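DNA alpha-glucosyltransferase (Enterobacteria phage T4, PDB 1XV5) belongs to the GT-B clan of glycosyltransferases, a fold of two Rossmann-like domains facing each other across a cleft, here with uridine-5'-diphosphate bound. Local coordinates at residues A[340-348]-A[374-382]; A[171-179]-A[391-401]. All coordinates share one frame; numbering follows the deposited sequence.

Interaction 1. Residues A[340-348]-A[374-382]; sequences TSHDSGIIW and EREKAYEFL
D343 and K377 form the charged part of this contact. K377 NZ donates to D343 OD1 at 2.8 Å, meeting the carboxylate on its syn side but 25° out of its plane. The same ammonium bridges to E374 OE2 at 2.7 Å, one helical turn back, so it lies between two acids that would otherwise probably repel each other. The lysine chain bends near its end (chi3 -68°), and NZ comes to lie between the two carboxylates. The other oxygen of the glutamate, E374 OE1, accepts from a water that also donates to G345 O, and R360 forms a weak, long ion pair with it.

Close backbone approach follows at G345, whose CA comes within 3.5 Å of E374 O in a CA-H...O contact. The loop thus lies almost on the helix just before it enters strand 347-349, the edge strand of the parallel Rossmann-like sheet in the C-terminal half of the GT-B fold, while 374-382 belongs to helix 368-386.

The aromatic part is built around F381. S344 CB sits over one face of its ring, 3.8 Å from the centroid, in a CH-pi contact. H342 approaches obliquely: F381 CE1 lies over one face of the imidazole, toward its rim, 3.6 Å from H342 CG, with the two planes at 45°. F332 stacks on F381 and meets H342 edge-to-face.

Aliphatic contacts continue from I346, whose CD1 lies 3.9 Å from F381 CD2 and also touches L382 CD2, while its CG1 approaches A378 CB.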
loop_
_atom_site.group_PDB
_atom_site.type_symbol
_atom_site.label_atom_id
_atom_site.label_comp_id
_atom_site.label_asym_id
_atom_site.label_seq_id
_atom_site.Cartn_x
_atom_site.Cartn_y
_atom_site.Cartn_z
ATOM N N THR A 340 -18.166 0.241 -6.583
ATOM C CA THR A 340 -19.122 -0.841 -6.813
ATOM C C THR A 340 -20.219 -0.505 -7.830
ATOM O O THR A 340 -20.929 -1.398 -8.297
ATOM C CB THR A 340 -19.812 -1.267 -5.491
ATOM O OG1 THR A 340 -20.189 -0.100 -4.749
ATOM C CG2 THR A 340 -18.882 -2.134 -4.649
ATOM N N SER A 341 -20.357 0.771 -8.181
ATOM C CA SER A 341 -21.391 1.173 -9.132
ATOM C C SER A 341 -20.998 0.952 -10.589
ATOM O O SER A 341 -21.734 1.336 -11.498
ATOM C CB SER A 341 -21.755 2.648 -8.926
ATOM O OG SER A 341 -20.668 3.496 -9.261
ATOM N N HIS A 342 -19.848 0.328 -10.816
ATOM C CA HIS A 342 -19.384 0.091 -12.179
ATOM C C HIS A 342 -19.291 -1.368 -12.582
ATOM O O HIS A 342 -19.143 -2.255 -11.740
ATOM C CB HIS A 342 -18.005 0.715 -12.389
ATOM C CG HIS A 342 -17.983 2.200 -12.241
ATOM N ND1 HIS A 342 -17.971 2.826 -11.013
ATOM C CD2 HIS A 342 -17.983 3.187 -13.166
ATOM C CE1 HIS A 342 -17.965 4.134 -11.189
ATOM N NE2 HIS A 342 -17.973 4.380 -12.486
ATOM N N ASP A 343 -19.378 -1.598 -13.890
ATOM C CA ASP A 343 -19.245 -2.931 -14.458
ATOM C C ASP A 343 -17.741 -3.009 -14.691
ATOM O O ASP A 343 -17.253 -2.853 -15.808
ATOM C CB ASP A 343 -20.005 -3.019 -15.781
ATOM C CG ASP A 343 -19.802 -4.345 -16.481
ATOM O OD1 ASP A 343 -19.278 -5.279 -15.842
ATOM O OD2 ASP A 343 -20.172 -4.453 -17.669
ATOM N N SER A 344 -17.015 -3.246 -13.605
ATOM C CA SER A 344 -15.559 -3.279 -13.623
ATOM C C SER A 344 -14.887 -4.639 -13.754
ATOM O O SER A 344 -13.681 -4.705 -13.967
ATOM C CB SER A 344 -15.048 -2.616 -12.348
ATOM O OG SER A 344 -15.466 -3.377 -11.225
ATOM N N GLY A 345 -15.646 -5.718 -13.609
ATOM C CA GLY A 345 -15.054 -7.038 -13.699
ATOM C C GLY A 345 -14.585 -7.509 -12.333
ATOM O O GLY A 345 -14.254 -8.677 -12.148
ATOM N N ILE A 346 -14.556 -6.592 -11.371
ATOM C CA ILE A 346 -14.138 -6.924 -10.015
ATOM C C ILE A 346 -15.245 -7.702 -9.311
ATOM O O ILE A 346 -16.424 -7.373 -9.445
ATOM C CB ILE A 346 -13.850 -5.646 -9.192
ATOM C CG1 ILE A 346 -12.634 -4.918 -9.770
ATOM C CG2 ILE A 346 -13.641 -6.006 -7.719
ATOM C CD1 ILE A 346 -12.480 -3.480 -9.280
ATOM N N ILE A 347 -14.867 -8.742 -8.578
ATOM C CA ILE A 347 -15.842 -9.526 -7.829
ATOM C C ILE A 347 -15.853 -8.939 -6.425
ATOM O O ILE A 347 -14.832 -8.948 -5.736
ATOM C CB ILE A 347 -15.448 -11.014 -7.775
ATOM C CG1 ILE A 347 -15.527 -11.609 -9.186
ATOM C CG2 ILE A 347 -16.358 -11.766 -6.800
ATOM C CD1 ILE A 347 -15.140 -13.075 -9.286
ATOM N N TRP A 348 -16.997 -8.407 -6.008
ATOM C CA TRP A 348 -17.089 -7.805 -4.683
ATOM C C TRP A 348 -17.511 -8.809 -3.620
ATOM O O TRP A 348 -18.689 -9.137 -3.473
ATOM C CB TRP A 348 -18.043 -6.604 -4.711
ATOM C CG TRP A 348 -17.583 -5.526 -5.664
ATOM C CD1 TRP A 348 -18.082 -5.260 -6.910
ATOM C CD2 TRP A 348 -16.499 -4.608 -5.462
ATOM N NE1 TRP A 348 -17.375 -4.231 -7.493
ATOM C CE2 TRP A 348 -16.398 -3.815 -6.627
ATOM C CE3 TRP A 348 -15.603 -4.381 -4.409
ATOM C CZ2 TRP A 348 -15.435 -2.808 -6.770
ATOM C CZ3 TRP A 348 -14.642 -3.378 -4.552
ATOM C CH2 TRP A 348 -14.569 -2.606 -5.725
ATOM N N GLU A 374 -13.838 -10.160 -18.356
ATOM C CA GLU A 374 -13.916 -9.582 -17.022
ATOM C C GLU A 374 -12.605 -8.979 -16.536
ATOM O O GLU A 374 -12.602 -7.877 -15.987
ATOM C CB GLU A 374 -14.428 -10.619 -16.023
ATOM C CG GLU A 374 -15.869 -11.042 -16.295
ATOM C CD GLU A 374 -16.831 -9.862 -16.312
ATOM O OE1 GLU A 374 -16.950 -9.168 -15.278
ATOM O OE2 GLU A 374 -17.473 -9.628 -17.359
ATOM N N ARG A 375 -11.490 -9.674 -16.733
ATOM C CA ARG A 375 -10.233 -9.103 -16.267
ATOM C C ARG A 375 -9.791 -7.925 -17.135
ATOM O O ARG A 375 -9.109 -7.028 -16.649
ATOM C CB ARG A 375 -9.129 -10.164 -16.178
ATOM C CG ARG A 375 -8.768 -10.854 -17.468
ATOM C CD ARG A 375 -7.487 -11.667 -17.281
ATOM N NE ARG A 375 -7.077 -12.328 -18.515
ATOM C CZ ARG A 375 -5.870 -12.844 -18.720
ATOM N NH1 ARG A 375 -4.946 -12.777 -17.768
ATOM N NH2 ARG A 375 -5.585 -13.412 -19.883
ATOM N N GLU A 376 -10.167 -7.914 -18.412
ATOM C CA GLU A 376 -9.802 -6.774 -19.253
ATOM C C GLU A 376 -10.538 -5.550 -18.699
ATOM O O GLU A 376 -10.002 -4.440 -18.690
ATOM C CB GLU A 376 -10.192 -7.011 -20.719
ATOM C CG GLU A 376 -9.282 -7.997 -21.450
ATOM C CD GLU A 376 -7.909 -7.425 -21.785
ATOM O OE1 GLU A 376 -7.050 -8.191 -22.269
ATOM O OE2 GLU A 376 -7.684 -6.213 -21.578
ATOM N N LYS A 377 -11.763 -5.753 -18.224
ATOM C CA LYS A 377 -12.523 -4.652 -17.643
ATOM C C LYS A 377 -11.880 -4.181 -16.339
ATOM O O LYS A 377 -11.753 -2.981 -16.106
ATOM C CB LYS A 377 -13.975 -5.064 -17.379
ATOM C CG LYS A 377 -14.833 -5.108 -18.640
ATOM C CD LYS A 377 -16.310 -5.328 -18.332
ATOM C CE LYS A 377 -16.576 -6.713 -17.778
ATOM N NZ LYS A 377 -18.042 -6.993 -17.693
ATOM N N ALA A 378 -11.464 -5.126 -15.498
ATOM C CA ALA A 378 -10.843 -4.785 -14.219
ATOM C C ALA A 378 -9.553 -4.015 -14.435
ATOM O O ALA A 378 -9.298 -3.018 -13.763
ATOM C CB ALA A 378 -10.567 -6.044 -13.411
ATOM N N TYR A 379 -8.729 -4.496 -15.359
ATOM C CA TYR A 379 -7.474 -3.825 -15.655
ATOM C C TYR A 379 -7.713 -2.381 -16.080
ATOM O O TYR A 379 -7.076 -1.465 -15.563
ATOM C CB TYR A 379 -6.713 -4.570 -16.755
ATOM C CG TYR A 379 -5.539 -3.785 -17.307
ATOM C CD1 TYR A 379 -5.667 -3.029 -18.472
ATOM C CD2 TYR A 379 -4.312 -3.764 -16.640
ATOM C CE1 TYR A 379 -4.604 -2.269 -18.959
ATOM C CE2 TYR A 379 -3.243 -3.006 -17.118
ATOM C CZ TYR A 379 -3.396 -2.263 -18.277
ATOM O OH TYR A 379 -2.349 -1.507 -18.754
ATOM N N GLU A 380 -8.631 -2.174 -17.020
ATOM C CA GLU A 380 -8.915 -0.822 -17.497
ATOM C C GLU A 380 -9.493 0.064 -16.399
ATOM O O GLU A 380 -9.140 1.234 -16.284
ATOM C CB GLU A 380 -9.885 -0.861 -18.683
ATOM C CG GLU A 380 -10.240 0.524 -19.222
ATOM C CD GLU A 380 -9.036 1.270 -19.774
ATOM O OE1 GLU A 380 -9.132 2.501 -19.968
ATOM O OE2 GLU A 380 -7.991 0.629 -20.026
ATOM N N PHE A 381 -10.383 -0.497 -15.588
ATOM C CA PHE A 381 -11.000 0.267 -14.509
ATOM C C PHE A 381 -9.968 0.744 -13.491
ATOM O O PHE A 381 -9.951 1.912 -13.104
ATOM C CB PHE A 381 -12.045 -0.588 -13.791
ATOM C CG PHE A 381 -12.775 0.139 -12.695
ATOM C CD1 PHE A 381 -13.725 1.109 -12.996
ATOM C CD2 PHE A 381 -12.519 -0.154 -11.359
ATOM C CE1 PHE A 381 -14.413 1.777 -11.986
ATOM C CE2 PHE A 381 -13.199 0.505 -10.339
ATOM C CZ PHE A 381 -14.152 1.476 -10.652
ATOM N N LEU A 382 -9.114 -0.174 -13.050
ATOM C CA LEU A 382 -8.096 0.161 -12.068
ATOM C C LEU A 382 -7.065 1.118 -12.657
ATOM O O LEU A 382 -6.543 1.981 -11.957
ATOM C CB LEU A 382 -7.441 -1.121 -11.549
ATOM C CG LEU A 382 -8.429 -2.012 -10.780
ATOM C CD1 LEU A 382 -7.753 -3.318 -10.386
ATOM C CD2 LEU A 382 -8.942 -1.278 -9.540
HETATM O O HOH W 1 -16.266 -10.247 -12.622
#

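Interaction 2. Residues A[171-179]-A[391-401]; sequences TVYNFQPPM and CFKEQFDIITK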
loop_
_atom_site.group_PDB
_atom_site.type_symbol
_atom_site.label_atom_id
_atom_site.label_comp_id
_atom_site.label_asym_id
_atom_site.label_seq_id
_atom_site.Cartn_x
_atom_site.Cartn_y
_atom_site.Cartn_z
ATOM N N THR A 171 -3.219 23.378 5.082
ATOM C CA THR A 171 -4.103 22.608 4.220
ATOM C C THR A 171 -3.582 21.195 3.986
ATOM O O THR A 171 -2.388 20.992 3.769
ATOM C CB THR A 171 -4.265 23.290 2.847
ATOM O OG1 THR A 171 -4.720 24.637 3.028
ATOM C CG2 THR A 171 -5.265 22.528 1.993
ATOM N N VAL A 172 -4.482 20.219 4.042
ATOM C CA VAL A 172 -4.115 18.829 3.795
ATOM C C VAL A 172 -4.862 18.404 2.540
ATOM O O VAL A 172 -6.091 18.494 2.478
ATOM C CB VAL A 172 -4.529 17.891 4.953
ATOM C CG1 VAL A 172 -4.144 16.446 4.615
ATOM C CG2 VAL A 172 -3.854 18.331 6.249
ATOM N N TYR A 173 -4.116 17.951 1.540
ATOM C CA TYR A 173 -4.703 17.522 0.280
ATOM C C TYR A 173 -4.869 16.015 0.239
ATOM O O TYR A 173 -4.083 15.274 0.825
ATOM C CB TYR A 173 -3.809 17.945 -0.881
ATOM C CG TYR A 173 -3.599 19.434 -0.982
ATOM C CD1 TYR A 173 -4.560 20.253 -1.574
ATOM C CD2 TYR A 173 -2.442 20.027 -0.479
ATOM C CE1 TYR A 173 -4.372 21.628 -1.664
ATOM C CE2 TYR A 173 -2.245 21.401 -0.564
ATOM C CZ TYR A 173 -3.214 22.194 -1.158
ATOM O OH TYR A 173 -3.019 23.554 -1.249
ATOM N N ASN A 174 -5.891 15.555 -0.468
ATOM C CA ASN A 174 -6.103 14.127 -0.589
ATOM C C ASN A 174 -5.207 13.608 -1.705
ATOM O O ASN A 174 -4.864 14.347 -2.629
ATOM C CB ASN A 174 -7.558 13.827 -0.929
ATOM C CG ASN A 174 -7.831 12.344 -1.031
ATOM O OD1 ASN A 174 -7.895 11.783 -2.127
ATOM N ND2 ASN A 174 -7.979 11.695 0.118
ATOM N N PHE A 175 -4.824 12.340 -1.615
ATOM C CA PHE A 175 -3.996 11.722 -2.638
ATOM C C PHE A 175 -4.290 10.232 -2.671
ATOM O O PHE A 175 -4.844 9.678 -1.717
ATOM C CB PHE A 175 -2.505 11.935 -2.339
ATOM C CG PHE A 175 -1.909 10.897 -1.417
ATOM C CD1 PHE A 175 -1.168 9.834 -1.930
ATOM C CD2 PHE A 175 -2.096 10.980 -0.042
ATOM C CE1 PHE A 175 -0.617 8.866 -1.086
ATOM C CE2 PHE A 175 -1.553 10.021 0.814
ATOM C CZ PHE A 175 -0.810 8.960 0.290
ATOM N N GLN A 176 -3.937 9.599 -3.784
ATOM C CA GLN A 176 -4.089 8.157 -3.943
ATOM C C GLN A 176 -2.676 7.652 -4.187
ATOM O O GLN A 176 -1.889 8.328 -4.847
ATOM C CB GLN A 176 -4.919 7.805 -5.178
ATOM C CG GLN A 176 -6.347 8.276 -5.165
ATOM C CD GLN A 176 -7.006 8.054 -6.511
ATOM O OE1 GLN A 176 -7.304 6.917 -6.899
ATOM N NE2 GLN A 176 -7.220 9.138 -7.243
ATOM N N PRO A 177 -2.330 6.472 -3.652
ATOM C CA PRO A 177 -0.988 5.904 -3.850
ATOM C C PRO A 177 -0.981 5.251 -5.239
ATOM O O PRO A 177 -1.547 4.171 -5.429
ATOM C CB PRO A 177 -0.873 4.898 -2.710
ATOM C CG PRO A 177 -2.285 4.414 -2.547
ATOM C CD PRO A 177 -3.115 5.670 -2.692
ATOM N N PRO A 178 -0.332 5.894 -6.226
ATOM C CA PRO A 178 -0.265 5.396 -7.601
ATOM C C PRO A 178 0.759 4.324 -7.920
ATOM O O PRO A 178 1.776 4.182 -7.248
ATOM C CB PRO A 178 0.010 6.663 -8.427
ATOM C CG PRO A 178 0.079 7.817 -7.400
ATOM C CD PRO A 178 0.438 7.140 -6.111
ATOM N N MET A 179 0.475 3.585 -8.985
ATOM C CA MET A 179 1.363 2.541 -9.467
ATOM C C MET A 179 1.307 2.572 -10.985
ATOM O O MET A 179 0.274 2.914 -11.559
ATOM C CB MET A 179 0.897 1.171 -8.973
ATOM C CG MET A 179 1.755 0.022 -9.450
ATOM S SD MET A 179 1.237 -1.538 -8.718
ATOM C CE MET A 179 0.138 -2.164 -10.005
ATOM N N CYS A 391 -2.606 10.001 -11.322
ATOM C CA CYS A 391 -2.443 10.446 -9.946
ATOM C C CYS A 391 -1.190 11.247 -9.615
ATOM O O CYS A 391 -1.284 12.259 -8.928
ATOM C CB CYS A 391 -2.570 9.248 -9.006
ATOM S SG CYS A 391 -4.082 8.281 -9.297
ATOM N N PHE A 392 -0.022 10.811 -10.081
ATOM C CA PHE A 392 1.188 11.571 -9.786
ATOM C C PHE A 392 1.166 12.937 -10.477
ATOM O O PHE A 392 1.789 13.892 -10.004
ATOM C CB PHE A 392 2.444 10.769 -10.162
ATOM C CG PHE A 392 2.904 9.832 -9.073
ATOM C CD1 PHE A 392 3.133 8.485 -9.338
ATOM C CD2 PHE A 392 3.092 10.300 -7.774
ATOM C CE1 PHE A 392 3.540 7.614 -8.323
ATOM C CE2 PHE A 392 3.498 9.437 -6.748
ATOM C CZ PHE A 392 3.721 8.092 -7.027
ATOM N N LYS A 393 0.438 13.033 -11.586
ATOM C CA LYS A 393 0.309 14.307 -12.289
ATOM C C LYS A 393 -0.549 15.219 -11.416
ATOM O O LYS A 393 -0.233 16.393 -11.221
ATOM C CB LYS A 393 -0.363 14.109 -13.651
ATOM C CG LYS A 393 -0.838 15.406 -14.305
ATOM C CD LYS A 393 0.313 16.365 -14.547
ATOM C CE LYS A 393 -0.179 17.731 -15.014
ATOM N NZ LYS A 393 -1.053 17.636 -16.211
ATOM N N GLU A 394 -1.637 14.663 -10.885
ATOM C CA GLU A 394 -2.533 15.416 -10.016
ATOM C C GLU A 394 -1.747 15.947 -8.813
ATOM O O GLU A 394 -1.871 17.112 -8.440
ATOM C CB GLU A 394 -3.677 14.522 -9.517
ATOM C CG GLU A 394 -4.689 15.245 -8.629
ATOM C CD GLU A 394 -5.701 14.304 -7.991
ATOM O OE1 GLU A 394 -6.314 13.495 -8.722
ATOM O OE2 GLU A 394 -5.885 14.379 -6.757
ATOM N N GLN A 395 -0.932 15.084 -8.216
ATOM C CA GLN A 395 -0.141 15.464 -7.052
ATOM C C GLN A 395 0.929 16.484 -7.418
ATOM O O GLN A 395 1.182 17.422 -6.666
ATOM C CB GLN A 395 0.490 14.214 -6.422
ATOM C CG GLN A 395 -0.569 13.196 -6.000
ATOM C CD GLN A 395 -0.012 11.834 -5.641
ATOM O OE1 GLN A 395 -0.719 10.826 -5.733
ATOM N NE2 GLN A 395 1.248 11.790 -5.222
ATOM N N PHE A 396 1.547 16.305 -8.579
ATOM C CA PHE A 396 2.582 17.226 -9.031
ATOM C C PHE A 396 2.006 18.631 -9.197
ATOM O O PHE A 396 2.642 19.621 -8.831
ATOM C CB PHE A 396 3.180 16.739 -10.355
ATOM C CG PHE A 396 4.266 17.628 -10.895
ATOM C CD1 PHE A 396 3.959 18.711 -11.714
ATOM C CD2 PHE A 396 5.599 17.393 -10.572
ATOM C CE1 PHE A 396 4.962 19.545 -12.203
ATOM C CE2 PHE A 396 6.612 18.225 -11.057
ATOM C CZ PHE A 396 6.288 19.301 -11.873
ATOM N N ASP A 397 0.799 18.718 -9.745
ATOM C CA ASP A 397 0.159 20.013 -9.943
ATOM C C ASP A 397 -0.127 20.701 -8.613
ATOM O O ASP A 397 -0.005 21.921 -8.496
ATOM C CB ASP A 397 -1.130 19.843 -10.749
ATOM C CG ASP A 397 -0.859 19.532 -12.207
ATOM O OD1 ASP A 397 -1.809 19.164 -12.930
ATOM O OD2 ASP A 397 0.309 19.665 -12.632
ATOM N N ILE A 398 -0.500 19.913 -7.610
ATOM C CA ILE A 398 -0.787 20.445 -6.286
ATOM C C ILE A 398 0.508 20.893 -5.608
ATOM O O ILE A 398 0.546 21.922 -4.931
ATOM C CB ILE A 398 -1.472 19.380 -5.400
ATOM C CG1 ILE A 398 -2.882 19.099 -5.925
ATOM C CG2 ILE A 398 -1.514 19.847 -3.948
ATOM C CD1 ILE A 398 -3.591 17.950 -5.212
ATOM N N ILE A 399 1.571 20.118 -5.798
ATOM C CA ILE A 399 2.860 20.433 -5.192
ATOM C C ILE A 399 3.474 21.713 -5.746
ATOM O O ILE A 399 4.032 22.516 -4.998
ATOM C CB ILE A 399 3.863 19.270 -5.398
ATOM C CG1 ILE A 399 3.387 18.038 -4.619
ATOM C CG2 ILE A 399 5.259 19.691 -4.953
ATOM C CD1 ILE A 399 4.244 16.811 -4.815
ATOM N N THR A 400 3.357 21.907 -7.054
ATOM C CA THR A 400 3.931 23.079 -7.703
ATOM C C THR A 400 2.999 24.284 -7.788
ATOM O O THR A 400 3.359 25.310 -8.368
ATOM C CB THR A 400 4.410 22.731 -9.120
ATOM O OG1 THR A 400 3.305 22.255 -9.897
ATOM C CG2 THR A 400 5.481 21.654 -9.060
ATOM N N LYS A 401 1.808 24.163 -7.212
ATOM C CA LYS A 401 0.844 25.259 -7.230
ATOM C C LYS A 401 1.508 26.540 -6.722
ATOM O O LYS A 401 2.576 26.438 -6.081
ATOM C CB LYS A 401 -0.350 24.916 -6.336
ATOM C CG LYS A 401 -1.439 25.973 -6.314
ATOM C CD LYS A 401 -2.309 25.854 -5.066
ATOM C CE LYS A 401 -2.959 24.485 -4.951
ATOM N NZ LYS A 401 -3.805 24.390 -3.728
ATOM O OXT LYS A 401 0.945 27.629 -6.954
HETATM O O HOH W 2 -3.666 14.291 -5.126
#
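Y173 carries I398 CG2 over the centre of one ring face, 3.5 Å above the plane, and T171 CG2 nearer the rim on the opposite face. F392 is covered on one face by P178, whose CG sits centrally, 3.5 Å from the ring centroid and only 7° off the normal. At the edge of F175, in its plane, lies the amide end of Q395, the two planes being nearly perpendicular. This is the C-terminal crossing characteristic of GT-B enzymes: helix 388-399, the last of the chain, packs against the N-terminal domain, here on its edge strand 172-174 and the loop that follows.

P178 is wedged tightly: its CG also presses on C391 CB, at 3.4 Å tighter than usual van der Waals contact, one residue before F392. In I398, CG2 stands anti to the backbone N, which directs this branch at the tyrosine face. The C-terminal residue K401 donates from NZ to Y173 OH at 2.7 Å, tying the phenol oxygen to the end of the chain.

E394 and N174 both bind R304 through their side chains. A water also joins them, donating to N174 O and to E394 OE2, each at 2.8 Å.

Interaction 1 is nested within the chain loop closed by interaction 2, and helices 368-386 and 388-399, which supply their second segments, follow each other directly. The centres of interactions 1 and 2 are 24 Å apart; their nearest atoms are about 7 Å apart, so the two do not touch. The first helix packs in the C-terminal domain and the second in the N-terminal one, consistent with the turn between them carrying the chain across, as in other GT-B proteins. Segment 171-179 reaches this turn, since P177 O accepts from Q386 NE2 and M179 bonds through its backbone with S388; helix 181-188 then touches Y379 of interaction 1. The L382 side chain is about 12 Å from bound UDP, too far for direct contact.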